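Local coordinates for protein branched-chain phosphotransacylase (Enterococcus faecalis, PDB 1YCO) that probably transfers branched-chain acyl groups between coenzyme A and phosphate, as phosphate acetyl- and butyryltransferases generally do, at residues Asn225-Tyr228 with Lys229-Leu233; Gly187-Leu191 with Asp192-Ser196; Arg255-Ser258 with Thr259-Phe263. All coordinates share one frame; numbering follows the deposited sequence.

Interaction 1. Residues Asn225-Tyr228 with Lys229-Leu233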
loop_
_atom_site.group_PDB
_atom_site.type_symbol
_atom_site.label_atom_id
_atom_site.label_comp_id
_atom_site.label_asym_id
_atom_site.label_seq_id
_atom_site.Cartn_x
_atom_site.Cartn_y
_atom_site.Cartn_z
ATOM N N ASN A 225 -0.004 -4.889 -3.938
ATOM C CA ASN A 225 -1.336 -5.391 -3.604
ATOM C C ASN A 225 -2.079 -4.381 -2.742
ATOM O O ASN A 225 -3.223 -4.031 -3.019
ATOM C CB ASN A 225 -1.245 -6.715 -2.826
ATOM C CG ASN A 225 -2.613 -7.229 -2.369
ATOM O OD1 ASN A 225 -3.317 -7.883 -3.126
ATOM N ND2 ASN A 225 -2.989 -6.920 -1.128
ATOM N N CYS A 226 -1.415 -3.921 -1.693
ATOM C CA CYS A 226 -2.019 -2.972 -0.778
ATOM C C CYS A 226 -2.366 -1.663 -1.475
ATOM O O CYS A 226 -3.421 -1.099 -1.232
ATOM C CB CYS A 226 -1.077 -2.720 0.394
ATOM S SG CYS A 226 -1.868 -1.968 1.830
ATOM N N LEU A 227 -1.482 -1.195 -2.352
ATOM C CA LEU A 227 -1.713 0.031 -3.080
ATOM C C LEU A 227 -2.902 -0.190 -4.023
ATOM O O LEU A 227 -3.822 0.627 -4.107
ATOM C CB LEU A 227 -0.465 0.392 -3.886
ATOM C CG LEU A 227 -0.455 1.738 -4.629
ATOM C CD1 LEU A 227 -0.674 2.886 -3.626
ATOM C CD2 LEU A 227 0.883 1.914 -5.330
ATOM N N TYR A 228 -2.862 -1.318 -4.726
ATOM C CA TYR A 228 -3.901 -1.711 -5.661
ATOM C C TYR A 228 -5.278 -1.632 -4.999
ATOM O O TYR A 228 -6.145 -0.888 -5.449
ATOM C CB TYR A 228 -3.635 -3.150 -6.127
ATOM C CG TYR A 228 -4.516 -3.661 -7.244
ATOM C CD1 TYR A 228 -4.001 -3.855 -8.527
ATOM C CD2 TYR A 228 -5.854 -3.975 -7.018
ATOM C CE1 TYR A 228 -4.798 -4.356 -9.558
ATOM C CE2 TYR A 228 -6.667 -4.473 -8.038
ATOM C CZ TYR A 228 -6.135 -4.664 -9.308
ATOM O OH TYR A 228 -6.937 -5.157 -10.323
ATOM N N LYS A 229 -5.458 -2.396 -3.924
ATOM C CA LYS A 229 -6.729 -2.453 -3.205
ATOM C C LYS A 229 -7.133 -1.124 -2.597
ATOM O O LYS A 229 -8.310 -0.761 -2.590
ATOM C CB LYS A 229 -6.675 -3.516 -2.101
ATOM C CG LYS A 229 -6.437 -4.937 -2.616
ATOM C CD LYS A 229 -6.692 -5.983 -1.529
ATOM C CE LYS A 229 -6.083 -7.351 -1.868
ATOM N NZ LYS A 229 -6.512 -7.902 -3.189
ATOM N N SER A 230 -6.148 -0.409 -2.076
ATOM C CA SER A 230 -6.396 0.876 -1.476
ATOM C C SER A 230 -6.945 1.856 -2.525
ATOM O O SER A 230 -7.840 2.655 -2.230
ATOM C CB SER A 230 -5.104 1.408 -0.863
ATOM O OG SER A 230 -5.256 2.756 -0.472
ATOM N N LEU A 231 -6.416 1.778 -3.745
ATOM C CA LEU A 231 -6.855 2.651 -4.829
ATOM C C LEU A 231 -8.322 2.436 -5.179
ATOM O O LEU A 231 -9.072 3.392 -5.327
ATOM C CB LEU A 231 -5.994 2.431 -6.078
ATOM C CG LEU A 231 -4.554 2.922 -5.957
ATOM C CD1 LEU A 231 -3.742 2.499 -7.181
ATOM C CD2 LEU A 231 -4.552 4.432 -5.783
ATOM N N THR A 232 -8.726 1.177 -5.302
ATOM C CA THR A 232 -10.105 0.858 -5.622
ATOM C C THR A 232 -11.043 0.987 -4.422
ATOM O O THR A 232 -12.172 1.446 -4.570
ATOM C CB THR A 232 -10.244 -0.580 -6.204
ATOM O OG1 THR A 232 -9.653 -1.520 -5.306
ATOM C CG2 THR A 232 -9.557 -0.682 -7.554
ATOM N N LEU A 233 -10.592 0.573 -3.241
ATOM C CA LEU A 233 -11.428 0.645 -2.046
ATOM C C LEU A 233 -11.676 2.061 -1.536
ATOM O O LEU A 233 -12.754 2.336 -1.021
ATOM C CB LEU A 233 -10.816 -0.174 -0.904
ATOM C CG LEU A 233 -10.756 -1.706 -0.964
ATOM C CD1 LEU A 233 -9.926 -2.194 0.212
ATOM C CD2 LEU A 233 -12.156 -2.310 -0.920
#
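Asn-225 and Lys-229, one helical turn apart, bring their side chains together beyond a straight backbone bond, Lys-229 N to Asn-225 O (2.9 Å, 178° at the hydrogen). Asn-225 turns its CG away from its own backbone N (chi1 176°), and the outer end of the amide reaches the lysine. Lys-229 CE lies off that end, 3.1 Å from Asn-225 OD1 and nearly as close to Asn-225 ND2. The lysine chain runs extended as far as CE and bends only at its last torsion (chi4 -55°); this kink swings Lys-229 NZ to the oxygen side, 3.2 Å from Asn-225 OD1. Asp-192 of the second subunit packs on the same lysine and makes a long, weak ion pair with its NZ.

Leu-231 folds back over the preceding turn: its CG sits 3.0 Å from Leu-227 O, and its CD1 touches Leu-227 CG at 4.2 Å. Tyr-228 has the backbone N of Lys-229 near the plane of its ring, at the edge; the tyrosine side chain touches Ala-104, Cys-119 and Val-239. One turn along, Thr-232 OG1 donates to Lys-229 O (3.1 Å) from above the carbonyl plane, so that this oxygen, which also takes Leu-233 N, has two donors.

Ser-230 and Cys-226 lie on the buried subunit-facing side. Ser-230 OG hydrogen-bonds Ser-230 OG of the second subunit, and Cys-226 packs on Leu-227 of that subunit. The arrangement is that of a regular alpha helix, residues 221-234, with one side against the mixed sheet and another paired with its own copy across the dimer interface.

Interaction 2. Residues Gly187-Leu191 with Asp192-Ser196. With PO4 (phosphate ion), chain C.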
loop_
_atom_site.group_PDB
_atom_site.type_symbol
_atom_site.label_atom_id
_atom_site.label_comp_id
_atom_site.label_asym_id
_atom_site.label_seq_id
_atom_site.Cartn_x
_atom_site.Cartn_y
_atom_site.Cartn_z
ATOM N N GLY A 187 14.753 6.063 -8.794
ATOM C CA GLY A 187 14.350 5.704 -7.449
ATOM C C GLY A 187 15.590 5.846 -6.570
ATOM O O GLY A 187 16.695 5.946 -7.096
ATOM N N PRO A 188 15.458 5.854 -5.240
ATOM C CA PRO A 188 14.218 5.733 -4.470
ATOM C C PRO A 188 13.289 6.947 -4.603
ATOM O O PRO A 188 13.735 8.090 -4.620
ATOM C CB PRO A 188 14.706 5.583 -3.022
ATOM C CG PRO A 188 16.151 5.275 -3.123
ATOM C CD PRO A 188 16.609 6.013 -4.342
ATOM N N LEU A 189 11.994 6.684 -4.684
ATOM C CA LEU A 189 11.010 7.746 -4.765
ATOM C C LEU A 189 9.825 7.288 -3.942
ATOM O O LEU A 189 9.476 6.109 -3.944
ATOM C CB LEU A 189 10.536 7.996 -6.197
ATOM C CG LEU A 189 11.081 9.164 -7.007
ATOM C CD1 LEU A 189 10.175 9.370 -8.215
ATOM C CD2 LEU A 189 11.119 10.451 -6.168
ATOM N N SER A 190 9.217 8.241 -3.246
ATOM C CA SER A 190 8.061 7.985 -2.422
ATOM C C SER A 190 6.837 8.144 -3.306
ATOM O O SER A 190 6.865 8.900 -4.278
ATOM C CB SER A 190 8.018 9.000 -1.292
ATOM O OG SER A 190 7.967 10.306 -1.837
ATOM N N LEU A 191 5.764 7.443 -2.954
ATOM C CA LEU A 191 4.510 7.483 -3.708
ATOM C C LEU A 191 4.015 8.900 -4.019
ATOM O O LEU A 191 3.633 9.196 -5.145
ATOM C CB LEU A 191 3.417 6.709 -2.944
ATOM C CG LEU A 191 2.023 6.587 -3.573
ATOM C CD1 LEU A 191 2.076 5.625 -4.748
ATOM C CD2 LEU A 191 1.012 6.089 -2.533
ATOM N N ASP A 192 3.999 9.780 -3.026
ATOM C CA ASP A 192 3.526 11.144 -3.285
ATOM C C ASP A 192 4.445 11.887 -4.264
ATOM O O ASP A 192 3.964 12.538 -5.190
ATOM C CB ASP A 192 3.404 11.922 -1.977
ATOM C CG ASP A 192 4.661 11.861 -1.164
ATOM O OD1 ASP A 192 5.563 11.093 -1.569
ATOM O OD2 ASP A 192 4.758 12.560 -0.128
ATOM N N LEU A 193 5.758 11.803 -4.057
ATOM C CA LEU A 193 6.684 12.469 -4.974
ATOM C C LEU A 193 6.618 11.864 -6.385
ATOM O O LEU A 193 7.003 12.499 -7.376
ATOM C CB LEU A 193 8.127 12.417 -4.450
ATOM C CG LEU A 193 8.362 13.316 -3.214
ATOM C CD1 LEU A 193 9.717 13.028 -2.587
ATOM C CD2 LEU A 193 8.254 14.776 -3.629
ATOM N N ALA A 194 6.096 10.646 -6.478
ATOM C CA ALA A 194 5.979 9.985 -7.762
ATOM C C ALA A 194 4.690 10.318 -8.534
ATOM O O ALA A 194 4.697 10.404 -9.772
ATOM C CB ALA A 194 6.090 8.482 -7.578
ATOM N N THR A 195 3.604 10.537 -7.801
ATOM C CA THR A 195 2.297 10.783 -8.395
ATOM C C THR A 195 1.616 12.126 -8.120
ATOM O O THR A 195 0.565 12.401 -8.692
ATOM C CB THR A 195 1.318 9.709 -7.926
ATOM O OG1 THR A 195 1.232 9.767 -6.496
ATOM C CG2 THR A 195 1.800 8.308 -8.337
ATOM N N SER A 196 2.196 12.949 -7.251
ATOM C CA SER A 196 1.590 14.234 -6.914
ATOM C C SER A 196 2.469 15.447 -7.171
ATOM O O SER A 196 3.355 15.759 -6.367
ATOM C CB SER A 196 1.159 14.231 -5.444
ATOM O OG SER A 196 0.630 15.488 -5.065
HETATM P P PO4 C . -1.482 17.240 -7.867
HETATM O O1 PO4 C . -0.053 17.440 -7.494
HETATM O O2 PO4 C . -1.958 15.893 -7.347
HETATM O O3 PO4 C . -2.331 18.337 -7.235
HETATM O O4 PO4 C . -1.615 17.290 -9.376
#
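Leu-191 O receives Thr-195 N at 3.0 Å, and Ser-190 O takes a weak bond from Ala-194 N, so the chain coils into a short helix directly after strand 184-189 of the mixed sheet. Ser-190 is the N-cap of helix 191-195; just before it the chain turns a corner at the cis-linked Pro-188.

Two side-chain bonds tighten the first turn. Ser-190 OG donates to Asp-192 OD1 at 2.5 Å, meeting the oxygen nearly along its C-O bond. The same OD1 takes Leu-193 N (2.6 Å) from above the carboxylate plane, so one carboxylate oxygen joins the cap serine to a backbone N-H. Asp-192 CG stands between its backbone N and carbonyl carbon (chi1 52°), which brings OD1 back over the start of the helix. Lower down, Thr-195 OG1 adds a second donor to Leu-191 O, at 2.8 Å and out of the carbonyl plane.

Leu-189 reaches forward across the turn at about a right angle to Leu-193, CD2 to CB 4.0 Å. Leu-191 and Ala-194 pack on Leu-216 of strand 215-217. At the far end Ser-196 OG, which also caps Ala-199 N, donates at 3.2 Å to O1 of a phosphate ion, probably from the crystallisation solution.

Interaction 3. Residues Arg255-Ser258 with Thr259-Phe263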
loop_
_atom_site.group_PDB
_atom_site.type_symbol
_atom_site.label_atom_id
_atom_site.label_comp_id
_atom_site.label_asym_id
_atom_site.label_seq_id
_atom_site.Cartn_x
_atom_site.Cartn_y
_atom_site.Cartn_z
ATOM N N ARG A 255 -14.223 -15.199 -9.085
ATOM C CA ARG A 255 -15.676 -15.149 -8.963
ATOM C C ARG A 255 -16.136 -13.913 -8.189
ATOM O O ARG A 255 -17.098 -13.246 -8.579
ATOM C CB ARG A 255 -16.181 -16.425 -8.285
ATOM C CG ARG A 255 -17.690 -16.614 -8.344
ATOM C CD ARG A 255 -18.064 -18.063 -8.070
ATOM N NE ARG A 255 -19.242 -18.453 -8.841
ATOM C CZ ARG A 255 -19.546 -19.704 -9.184
ATOM N NH1 ARG A 255 -18.759 -20.714 -8.822
ATOM N NH2 ARG A 255 -20.634 -19.935 -9.909
ATOM N N SER A 256 -15.435 -13.605 -7.101
ATOM C CA SER A 256 -15.768 -12.448 -6.276
ATOM C C SER A 256 -15.622 -11.116 -7.010
ATOM O O SER A 256 -16.176 -10.098 -6.583
ATOM C CB SER A 256 -14.895 -12.429 -5.015
ATOM O OG SER A 256 -13.515 -12.438 -5.343
ATOM N N ASP A 257 -14.877 -11.115 -8.112
ATOM C CA ASP A 257 -14.683 -9.880 -8.873
ATOM C C ASP A 257 -15.947 -9.404 -9.578
ATOM O O ASP A 257 -16.631 -10.169 -10.255
ATOM C CB ASP A 257 -13.566 -10.034 -9.908
ATOM C CG ASP A 257 -12.214 -10.236 -9.274
ATOM O OD1 ASP A 257 -11.876 -9.481 -8.334
ATOM O OD2 ASP A 257 -11.482 -11.141 -9.721
ATOM N N SER A 258 -16.238 -8.122 -9.415
ATOM C CA SER A 258 -17.399 -7.510 -10.030
ATOM C C SER A 258 -17.261 -7.552 -11.544
ATOM O O SER A 258 -16.171 -7.757 -12.077
ATOM C CB SER A 258 -17.520 -6.058 -9.577
ATOM O OG SER A 258 -16.334 -5.350 -9.898
ATOM N N THR A 259 -18.375 -7.347 -12.231
ATOM C CA THR A 259 -18.380 -7.355 -13.679
ATOM C C THR A 259 -17.537 -6.231 -14.270
ATOM O O THR A 259 -16.848 -6.418 -15.284
ATOM C CB THR A 259 -19.796 -7.225 -14.211
ATOM O OG1 THR A 259 -20.626 -8.201 -13.574
ATOM C CG2 THR A 259 -19.809 -7.446 -15.723
ATOM N N GLU A 260 -17.602 -5.060 -13.643
ATOM C CA GLU A 260 -16.833 -3.898 -14.103
ATOM C C GLU A 260 -15.348 -4.142 -13.906
ATOM O O GLU A 260 -14.517 -3.664 -14.678
ATOM C CB GLU A 260 -17.241 -2.630 -13.339
ATOM C CG GLU A 260 -18.572 -2.045 -13.773
ATOM C CD GLU A 260 -18.521 -1.421 -15.161
ATOM O OE1 GLU A 260 -19.602 -1.104 -15.710
ATOM O OE2 GLU A 260 -17.405 -1.235 -15.698
ATOM N N SER A 261 -15.024 -4.896 -12.863
ATOM C CA SER A 261 -13.639 -5.205 -12.556
ATOM C C SER A 261 -13.052 -6.106 -13.642
ATOM O O SER A 261 -11.972 -5.832 -14.169
ATOM C CB SER A 261 -13.548 -5.880 -11.185
ATOM O OG SER A 261 -12.227 -6.303 -10.911
ATOM N N LYS A 262 -13.756 -7.178 -13.982
ATOM C CA LYS A 262 -13.262 -8.080 -15.020
ATOM C C LYS A 262 -13.174 -7.322 -16.339
ATOM O O LYS A 262 -12.209 -7.473 -17.088
ATOM C CB LYS A 262 -14.195 -9.283 -15.176
ATOM C CG LYS A 262 -14.250 -10.179 -13.959
ATOM C CD LYS A 262 -15.446 -11.125 -14.000
ATOM C CE LYS A 262 -15.499 -11.973 -12.731
ATOM N NZ LYS A 262 -16.835 -12.584 -12.485
ATOM N N PHE A 263 -14.176 -6.489 -16.601
ATOM C CA PHE A 263 -14.231 -5.716 -17.834
ATOM C C PHE A 263 -13.008 -4.800 -18.010
ATOM O O PHE A 263 -12.465 -4.680 -19.114
ATOM C CB PHE A 263 -15.522 -4.887 -17.883
ATOM C CG PHE A 263 -15.775 -4.245 -19.215
ATOM C CD1 PHE A 263 -16.005 -5.025 -20.344
ATOM C CD2 PHE A 263 -15.754 -2.858 -19.348
ATOM C CE1 PHE A 263 -16.204 -4.434 -21.595
ATOM C CE2 PHE A 263 -15.952 -2.253 -20.591
ATOM C CZ PHE A 263 -16.176 -3.041 -21.718
#
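Backbone hydrogen bonds join Ser-258 to the first turn of the helix that follows. Ser-258 O accepts from Lys-262 N at 3.1 Å, a nearly straight bond (165°), and more weakly from Ser-261 N, 3.2 Å away and at a poorer angle.

A side-chain bond caps the same turn. Ser-258 OG lies between its own backbone N and carbonyl carbon (chi1 57°), the crowded position, and from there faces into the helix end, where it accepts from Ser-261 N at 3.3 Å. Ser-261 CB is drawn up close to that hydroxyl, 3.1 Å from Ser-258 OG. Ser-258 is therefore the N-cap of helix 259-274, which follows strand 250-252 of the parallel sheet through the loop 253-258 and packs alongside helix 12-24.

Lysine contacts run in the opposite direction, from the helix back along the loop. Lys-262 is extended beyond CG, and its chain passes beside Ser-258 O before reaching Asp-257: CE stands 3.3 Å from Asp-257 O and 3.9 Å from Asp-257 CB, and NZ gives that carbonyl a weak bond. Contact with the aspartate is thus with its backbone and CB, not its charge, for Asp-257 OD2 and Lys-262 NZ are 6.2 Å apart, and the carboxylate instead takes Ser-254 N through OD2.

Charged ends at the margins turn to helix 12-24, Arg-255 NH2 in a salt bridge with Glu-13 and Glu-260 OE1 in one with Lys-20. The ammonium group of Lys-20 also makes a cation-pi contact with Phe-263, and Thr-259 packs on Gln-16 and Lys-20.

How the interactions relate
The touching residues of interaction 2 are all buried, interaction 1 is partly buried, and interaction 3 lies at the surface; all three come within reach of the second subunit. Interactions 1 and 2 belong to elements round the mixed sheet and touch each other, Leu-227 CD1 to Leu-191 CD2 at 3.8 Å, although their centres are 16 Å apart. Interaction 3 follows a strand of the parallel sheet and packs on helix 12-24, with its nearest atoms about 20 Å from interaction 2. Both 187-196 and 255-263 enter a helix through a serine N-cap, but the buried hydroxyl donates to a carboxylate and the surface one accepts from a backbone N-H. Interaction 1, wholly within a helix, has no cap.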